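Local coordinates for protein alpha,alpha-trehalose-phosphate synthase (UDP-forming) (Burkholderia xenovorans, PDB 5V0T) that belongs to glycosyltransferase family 20, with the two-domain GT-B fold, and here holds uridine-5'-diphosphate and 6-O-phosphono-alpha-D-glucopyranose, at residues 278-283 / 318-323; 306-311 / 348-353. One frame throughout, in Å; residues are numbered along the deposited sequence.

Interaction 1. Residues 278-283 / 318-323; sequences LDYSKG and MHAYQD. With UDP (uridine-5'-diphosphate), chain I; FMT (formic acid), chain P.
Tyr321 donates its phenol hydrogen to the carboxylate of Asp279, OH to OD2 at 2.7 Å. The donor stands above the carboxylate plane, 43° out of it, and the acceptor lies at the edge of the phenol, in the ring plane; carboxylate and ring planes are 88° apart. Tyr280 comes over one face of the Tyr321 ring with its CE2, 3.8 Å from Tyr321 CE1. The ring planes make 40°, an oblique pair with centroids 5.1 Å apart, and the same CE2 atom also packs on Ala320 CB. A water donates to Leu278 O and Tyr321 O, bridging the two backbones. The contact joins the loop that follows strand 270-275, in the sheet of the C-terminal Rossmann-like domain of the GT-B fold, to the first turn of helix 319-339. One shell out, an Asx turn fixes the carboxylate: Ser281 N reaches Asp279 OD1 at 2.9 Å, nearly straight. Trp95 also bonds to OD1, Arg277 forms a salt bridge with OD2, and Arg315 bonds to Tyr321 OH. The two carboxylate oxygens are thus gripped by Ser281 N, Trp95, Arg277 and Tyr321. Farther along the loop Lys282, its chain bent at chi2, puts NZ 2.8 Å from O2B of uridine-5'-diphosphate, and pairs with Asp376.

Interaction 2. Residues 306-311 / 348-353; sequences SFLQIA and LYIHKQ. With OXD (oxalic acid), chain O; UDP (uridine-5'-diphosphate), chain I; EDO (1,2-ethanediol), chain K.
His351 has CG anti to the backbone N (chi1 -172°), and the ring meets Ala311 O at its edge, ND1 to O 2.7 Å. The donor lies nearly along the C=O axis, while the acceptor is tilted 26° from the imidazole plane. Leu308 likewise has CG anti to its N; its CD1 branch touches Ile350 CD1 at 3.9 Å and packs on Leu348 CB, all three side chains being on one face of the sheet. On the other face Tyr349 brings CE1 against Ala311 CB, also at 3.9 Å, in an oblique approach to the ring. Its hydroxyl bonds to Glu329 of helix 319-339. Gln309, on the face of Tyr349, turns its amide away from strand 347-350: NE2 bonds to Asp276 and to Ile310 O.

The backbones run in register, with Leu308 beside Leu348 and Ile310 beside Ile350. The N-to-C directions of the two short strand segments differ by 7°, with closest approach of their axes 4.8 Å. Four bonds alternate between them, from Leu348 N to Phe307 O at 2.7 Å through Gln309 N to Leu348 O and Ile350 N to Gln309 O, ending with Ala311 N to Ile350 O at 2.8 Å. The CA of His351 adds a C-H...O contact to Ala311 O. Beyond the strand Gln353 CA lies 3.3 Å from O4 of uridine-5'-diphosphate. Parallel neighbours joined through helix 319-339 make a beta-alpha-beta unit at the margin of a Rossmann-like sheet, whose C-terminal strand ends face the nucleotide as in GT-B proteins.

In the fold
Both contacts involve the same beta-alpha-beta unit: interaction 2 pairs its two strands, 305-310 and 347-350, while interaction 1 holds the start of its connecting helix, 319-339, to the loop after strand 270-275. Interaction 1 is buried and relies on side chains, with a phenol, a carboxylate and paired rings in a setting of arginines. Interaction 2 is only partly buried, at an outermost strand of the sheet, and rests chiefly on backbone bonds with aliphatic packing. Their centres lie 15 Å apart, yet they touch: Leu278 CD1 packs against Tyr349 OH at 3.3 Å. Each also reaches uridine-5'-diphosphate, interaction 1 at the diphosphate and interaction 2 at the base.

Interaction 1. Residues 278-283 / 318-323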
loop_
_atom_site.group_PDB
_atom_site.type_symbol
_atom_site.label_atom_id
_atom_site.label_comp_id
_atom_site.label_asym_id
_atom_site.label_seq_id
_atom_site.Cartn_x
_atom_site.Cartn_y
_atom_site.Cartn_z
ATOM N N LEU A 278 -7.085 -5.472 7.386
ATOM C CA LEU A 278 -8.126 -6.442 7.029
ATOM C C LEU A 278 -8.999 -5.827 5.929
ATOM O O LEU A 278 -10.150 -5.421 6.119
ATOM C CB LEU A 278 -8.927 -6.888 8.251
ATOM C CG LEU A 278 -9.456 -8.337 8.182
ATOM C CD1 LEU A 278 -10.121 -8.782 9.491
ATOM C CD2 LEU A 278 -10.474 -8.508 7.023
ATOM N N ASP A 279 -8.410 -5.790 4.742
ATOM C CA ASP A 279 -8.993 -5.237 3.535
ATOM C C ASP A 279 -9.349 -6.384 2.588
ATOM O O ASP A 279 -8.621 -7.377 2.511
ATOM C CB ASP A 279 -7.979 -4.273 2.899
ATOM C CG ASP A 279 -8.597 -3.357 1.866
ATOM O OD1 ASP A 279 -9.216 -3.845 0.891
ATOM O OD2 ASP A 279 -8.474 -2.127 2.046
ATOM N N TYR A 280 -10.465 -6.258 1.857
ATOM C CA TYR A 280 -10.783 -7.301 0.883
ATOM C C TYR A 280 -9.744 -7.393 -0.241
ATOM O O TYR A 280 -9.656 -8.423 -0.916
ATOM C CB TYR A 280 -12.191 -7.087 0.302
ATOM C CG TYR A 280 -12.499 -5.674 -0.150
ATOM C CD1 TYR A 280 -11.972 -5.165 -1.325
ATOM C CD2 TYR A 280 -13.317 -4.850 0.610
ATOM C CE1 TYR A 280 -12.273 -3.865 -1.749
ATOM C CE2 TYR A 280 -13.608 -3.560 0.213
ATOM C CZ TYR A 280 -13.090 -3.076 -0.964
ATOM O OH TYR A 280 -13.408 -1.791 -1.342
ATOM N N SER A 281 -8.932 -6.358 -0.444
ATOM C CA SER A 281 -7.875 -6.444 -1.451
ATOM C C SER A 281 -6.775 -7.438 -1.083
ATOM O O SER A 281 -5.999 -7.830 -1.960
ATOM C CB SER A 281 -7.236 -5.065 -1.656
ATOM O OG SER A 281 -6.514 -4.711 -0.470
ATOM N N LYS A 282 -6.676 -7.852 0.183
ATOM C CA LYS A 282 -5.506 -8.594 0.658
ATOM C C LYS A 282 -5.628 -10.112 0.494
ATOM O O LYS A 282 -4.694 -10.845 0.851
ATOM C CB LYS A 282 -5.240 -8.231 2.119
ATOM C CG LYS A 282 -4.963 -6.718 2.307
ATOM C CD LYS A 282 -3.586 -6.326 1.772
ATOM C CE LYS A 282 -3.313 -4.805 1.965
ATOM N NZ LYS A 282 -2.003 -4.361 1.353
ATOM N N GLY A 283 -6.726 -10.592 -0.074
ATOM C CA GLY A 283 -6.904 -12.015 -0.332
ATOM C C GLY A 283 -6.794 -12.897 0.893
ATOM O O GLY A 283 -6.267 -14.013 0.807
ATOM N N MET A 318 -17.349 1.054 7.420
ATOM C CA MET A 318 -17.853 0.727 6.098
ATOM C C MET A 318 -18.343 -0.712 6.086
ATOM O O MET A 318 -17.633 -1.615 6.540
ATOM C CB MET A 318 -16.778 0.939 5.038
ATOM C CG MET A 318 -16.506 2.409 4.797
ATOM S SD MET A 318 -15.285 2.579 3.522
ATOM C CE MET A 318 -16.309 2.337 2.059
ATOM N N HIS A 319 -19.563 -0.909 5.573
ATOM C CA HIS A 319 -20.168 -2.238 5.543
ATOM C C HIS A 319 -19.279 -3.246 4.835
ATOM O O HIS A 319 -19.169 -4.395 5.274
ATOM C CB HIS A 319 -21.534 -2.180 4.853
ATOM C CG HIS A 319 -22.608 -1.550 5.684
ATOM N ND1 HIS A 319 -22.444 -1.260 7.023
ATOM C CD2 HIS A 319 -23.863 -1.153 5.366
ATOM C CE1 HIS A 319 -23.552 -0.714 7.492
ATOM N NE2 HIS A 319 -24.428 -0.637 6.507
ATOM N N ALA A 320 -18.659 -2.854 3.717
ATOM C CA ALA A 320 -17.826 -3.810 2.986
ATOM C C ALA A 320 -16.649 -4.293 3.825
ATOM O O ALA A 320 -16.217 -5.441 3.688
ATOM C CB ALA A 320 -17.309 -3.202 1.679
ATOM N N TYR A 321 -16.094 -3.431 4.669
ATOM C CA TYR A 321 -15.005 -3.869 5.524
ATOM C C TYR A 321 -15.518 -4.705 6.686
ATOM O O TYR A 321 -14.852 -5.665 7.092
ATOM C CB TYR A 321 -14.189 -2.651 5.987
ATOM C CG TYR A 321 -13.297 -2.164 4.870
ATOM C CD1 TYR A 321 -13.798 -1.328 3.872
ATOM C CD2 TYR A 321 -11.976 -2.606 4.763
ATOM C CE1 TYR A 321 -13.003 -0.900 2.830
ATOM C CE2 TYR A 321 -11.172 -2.188 3.714
ATOM C CZ TYR A 321 -11.698 -1.334 2.750
ATOM O OH TYR A 321 -10.908 -0.916 1.706
ATOM N N GLN A 322 -16.705 -4.387 7.209
ATOM C CA GLN A 322 -17.334 -5.275 8.183
ATOM C C GLN A 322 -17.579 -6.656 7.578
ATOM O O GLN A 322 -17.361 -7.681 8.235
ATOM C CB GLN A 322 -18.648 -4.656 8.674
ATOM C CG GLN A 322 -18.472 -3.315 9.408
ATOM C CD GLN A 322 -19.700 -2.388 9.312
ATOM O OE1 GLN A 322 -20.796 -2.816 8.936
ATOM N NE2 GLN A 322 -19.505 -1.105 9.648
ATOM N N ASP A 323 -18.013 -6.703 6.317
ATOM C CA ASP A 323 -18.322 -7.983 5.677
ATOM C C ASP A 323 -17.079 -8.855 5.549
ATOM O O ASP A 323 -17.104 -10.036 5.904
ATOM C CB ASP A 323 -18.946 -7.758 4.292
ATOM C CG ASP A 323 -20.354 -7.191 4.355
ATOM O OD1 ASP A 323 -21.050 -7.382 5.374
ATOM O OD2 ASP A 323 -20.768 -6.556 3.364
HETATM N N1 UDP I . 1.944 -1.762 9.534
HETATM C C2 UDP I . 2.163 -1.284 10.817
HETATM N N3 UDP I . 1.417 -1.878 11.794
HETATM C C4 UDP I . 0.494 -2.887 11.630
HETATM C C5 UDP I . 0.324 -3.338 10.274
HETATM C C6 UDP I . 1.049 -2.779 9.293
HETATM O O2 UDP I . 2.951 -0.388 11.066
HETATM O O4 UDP I . -0.101 -3.327 12.621
HETATM C "C1'" UDP I . 2.727 -1.164 8.449
HETATM C "C2'" UDP I . 3.629 -2.161 7.726
HETATM O "O2'" UDP I . 4.855 -2.295 8.426
HETATM C "C3'" UDP I . 3.788 -1.477 6.366
HETATM C "C4'" UDP I . 2.418 -0.819 6.161
HETATM O "O4'" UDP I . 1.834 -0.678 7.474
HETATM O "O3'" UDP I . 4.800 -0.474 6.367
HETATM C "C5'" UDP I . 1.470 -1.566 5.263
HETATM O "O5'" UDP I . 1.806 -1.223 3.904
HETATM P PA UDP I . 1.487 -2.202 2.703
HETATM O O1A UDP I . 1.913 -3.619 3.026
HETATM O O2A UDP I . 2.092 -1.603 1.488
HETATM O O3A UDP I . -0.089 -2.230 2.590
HETATM P PB UDP I . -1.246 -1.157 2.742
HETATM O O1B UDP I . -0.604 0.145 2.252
HETATM O O2B UDP I . -2.291 -1.638 1.713
HETATM O O3B UDP I . -1.756 -1.092 4.133
HETATM C C FMT P . -21.030 1.486 4.273
HETATM O O1 FMT P . -21.343 1.380 5.461
HETATM O O2 FMT P . -20.050 2.116 3.863
HETATM O O HOH W 1 -12.175 -5.365 7.981
#

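Interaction 2. Residues 306-311 / 348-353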
loop_
_atom_site.group_PDB
_atom_site.type_symbol
_atom_site.label_atom_id
_atom_site.label_comp_id
_atom_site.label_asym_id
_atom_site.label_seq_id
_atom_site.Cartn_x
_atom_site.Cartn_y
_atom_site.Cartn_z
ATOM N N SER A 306 2.435 -23.036 12.815
ATOM C CA SER A 306 1.301 -22.169 13.103
ATOM C C SER A 306 1.375 -20.942 12.210
ATOM O O SER A 306 2.449 -20.546 11.752
ATOM C CB SER A 306 1.258 -21.733 14.576
ATOM O OG SER A 306 0.694 -22.750 15.378
ATOM N N PHE A 307 0.204 -20.360 11.951
ATOM C CA PHE A 307 0.030 -19.257 11.015
ATOM C C PHE A 307 -0.427 -18.056 11.845
ATOM O O PHE A 307 -1.540 -18.049 12.385
ATOM C CB PHE A 307 -0.968 -19.655 9.922
ATOM C CG PHE A 307 -1.382 -18.538 8.993
ATOM C CD1 PHE A 307 -0.598 -17.404 8.809
ATOM C CD2 PHE A 307 -2.585 -18.640 8.287
ATOM C CE1 PHE A 307 -1.011 -16.372 7.956
ATOM C CE2 PHE A 307 -3.011 -17.608 7.426
ATOM C CZ PHE A 307 -2.213 -16.486 7.257
ATOM N N LEU A 308 0.461 -17.082 11.997
ATOM C CA LEU A 308 0.148 -15.817 12.647
ATOM C C LEU A 308 -0.348 -14.828 11.587
ATOM O O LEU A 308 0.411 -14.431 10.695
ATOM C CB LEU A 308 1.389 -15.287 13.366
ATOM C CG LEU A 308 1.260 -13.878 13.962
ATOM C CD1 LEU A 308 0.189 -13.824 15.054
ATOM C CD2 LEU A 308 2.616 -13.388 14.482
ATOM N N GLN A 309 -1.623 -14.423 11.682
ATOM C CA GLN A 309 -2.178 -13.373 10.828
ATOM C C GLN A 309 -2.483 -12.171 11.711
ATOM O O GLN A 309 -3.440 -12.189 12.498
ATOM C CB GLN A 309 -3.442 -13.824 10.098
ATOM C CG GLN A 309 -4.136 -12.660 9.345
ATOM C CD GLN A 309 -3.374 -12.261 8.086
ATOM O OE1 GLN A 309 -3.224 -13.063 7.187
ATOM N NE2 GLN A 309 -2.888 -11.005 8.027
ATOM N N ILE A 310 -1.666 -11.142 11.600
ATOM C CA ILE A 310 -1.972 -9.857 12.215
ATOM C C ILE A 310 -2.784 -9.065 11.195
ATOM O O ILE A 310 -2.329 -8.835 10.065
ATOM C CB ILE A 310 -0.694 -9.124 12.634
ATOM C CG1 ILE A 310 0.001 -9.920 13.736
ATOM C CG2 ILE A 310 -1.020 -7.702 13.125
ATOM C CD1 ILE A 310 1.330 -9.291 14.253
ATOM N N ALA A 311 -4.009 -8.703 11.562
ATOM C CA ALA A 311 -4.961 -8.109 10.617
ATOM C C ALA A 311 -5.645 -6.916 11.263
ATOM O O ALA A 311 -6.782 -7.012 11.736
ATOM C CB ALA A 311 -5.991 -9.140 10.156
ATOM N N LEU A 348 -3.369 -18.138 14.408
ATOM C CA LEU A 348 -3.362 -17.125 15.462
ATOM C C LEU A 348 -3.782 -15.823 14.793
ATOM O O LEU A 348 -2.977 -15.154 14.132
ATOM C CB LEU A 348 -1.980 -17.015 16.112
ATOM C CG LEU A 348 -1.389 -18.351 16.558
ATOM C CD1 LEU A 348 0.082 -18.203 16.941
ATOM C CD2 LEU A 348 -2.202 -18.905 17.727
ATOM N N TYR A 349 -5.056 -15.491 14.931
ATOM C CA TYR A 349 -5.652 -14.352 14.246
ATOM C C TYR A 349 -5.778 -13.224 15.260
ATOM O O TYR A 349 -6.344 -13.420 16.342
ATOM C CB TYR A 349 -7.011 -14.739 13.644
ATOM C CG TYR A 349 -7.920 -13.570 13.286
ATOM C CD1 TYR A 349 -7.606 -12.707 12.240
ATOM C CD2 TYR A 349 -9.091 -13.341 13.999
ATOM C CE1 TYR A 349 -8.446 -11.634 11.913
ATOM C CE2 TYR A 349 -9.927 -12.268 13.697
ATOM C CZ TYR A 349 -9.606 -11.429 12.641
ATOM O OH TYR A 349 -10.428 -10.379 12.335
ATOM N N ILE A 350 -5.204 -12.064 14.943
ATOM C CA ILE A 350 -5.172 -10.951 15.886
ATOM C C ILE A 350 -5.622 -9.706 15.137
ATOM O O ILE A 350 -4.957 -9.278 14.186
ATOM C CB ILE A 350 -3.779 -10.741 16.508
ATOM C CG1 ILE A 350 -3.232 -12.048 17.084
ATOM C CG2 ILE A 350 -3.852 -9.727 17.673
ATOM C CD1 ILE A 350 -1.876 -11.877 17.722
ATOM N N HIS A 351 -6.741 -9.128 15.569
ATOM C CA HIS A 351 -7.375 -8.011 14.870
ATOM C C HIS A 351 -6.980 -6.693 15.540
ATOM O O HIS A 351 -7.813 -5.954 16.070
ATOM C CB HIS A 351 -8.897 -8.225 14.840
ATOM C CG HIS A 351 -9.654 -7.250 13.986
ATOM N ND1 HIS A 351 -9.310 -6.972 12.681
ATOM C CD2 HIS A 351 -10.743 -6.488 14.259
ATOM C CE1 HIS A 351 -10.165 -6.092 12.180
ATOM N NE2 HIS A 351 -11.036 -5.772 13.121
ATOM N N LYS A 352 -5.669 -6.416 15.523
ATOM C CA LYS A 352 -5.080 -5.267 16.212
ATOM C C LYS A 352 -3.840 -4.779 15.468
ATOM O O LYS A 352 -3.181 -5.541 14.762
ATOM C CB LYS A 352 -4.691 -5.608 17.673
ATOM C CG LYS A 352 -5.880 -5.867 18.597
ATOM C CD LYS A 352 -5.448 -6.118 20.038
ATOM C CE LYS A 352 -5.628 -7.582 20.439
ATOM N NZ LYS A 352 -5.336 -7.807 21.890
ATOM N N GLN A 353 -3.512 -3.501 15.652
ATOM C CA GLN A 353 -2.310 -2.924 15.061
ATOM C C GLN A 353 -1.122 -3.120 15.994
ATOM O O GLN A 353 -1.269 -3.163 17.217
ATOM C CB GLN A 353 -2.491 -1.425 14.772
HETATM C C1 OXD O . -1.967 -5.971 21.337
HETATM C C2 OXD O . -0.827 -5.087 21.113
HETATM O O3 OXD O . -2.526 -5.990 22.456
HETATM O O4 OXD O . -0.051 -4.849 22.064
HETATM O O5 OXD O . -2.347 -6.702 20.403
HETATM O O6 OXD O . -0.650 -4.605 19.973
HETATM N N1 UDP I . 1.944 -1.762 9.534
HETATM C C2 UDP I . 2.163 -1.284 10.817
HETATM N N3 UDP I . 1.417 -1.878 11.794
HETATM C C4 UDP I . 0.494 -2.887 11.630
HETATM C C5 UDP I . 0.324 -3.338 10.274
HETATM C C6 UDP I . 1.049 -2.779 9.293
HETATM O O2 UDP I . 2.951 -0.388 11.066
HETATM O O4 UDP I . -0.101 -3.327 12.621
HETATM C "C1'" UDP I . 2.727 -1.164 8.449
HETATM C "C2'" UDP I . 3.629 -2.161 7.726
HETATM O "O2'" UDP I . 4.855 -2.295 8.426
HETATM C "C3'" UDP I . 3.788 -1.477 6.366
HETATM C "C4'" UDP I . 2.418 -0.819 6.161
HETATM O "O4'" UDP I . 1.834 -0.678 7.474
HETATM O "O3'" UDP I . 4.800 -0.474 6.367
HETATM C "C5'" UDP I . 1.470 -1.566 5.263
HETATM O "O5'" UDP I . 1.806 -1.223 3.904
HETATM P PA UDP I . 1.487 -2.202 2.703
HETATM O O1A UDP I . 1.913 -3.619 3.026
HETATM O O2A UDP I . 2.092 -1.603 1.488
HETATM O O3A UDP I . -0.089 -2.230 2.590
HETATM P PB UDP I . -1.246 -1.157 2.742
HETATM O O1B UDP I . -0.604 0.145 2.252
HETATM O O2B UDP I . -2.291 -1.638 1.713
HETATM O O3B UDP I . -1.756 -1.092 4.133
HETATM C C1 EDO K . 1.134 -21.929 18.746
HETATM O O1 EDO K . 1.857 -22.968 18.070
HETATM C C2 EDO K . -0.352 -22.272 18.719
HETATM O O2 EDO K . -0.633 -23.301 19.683
#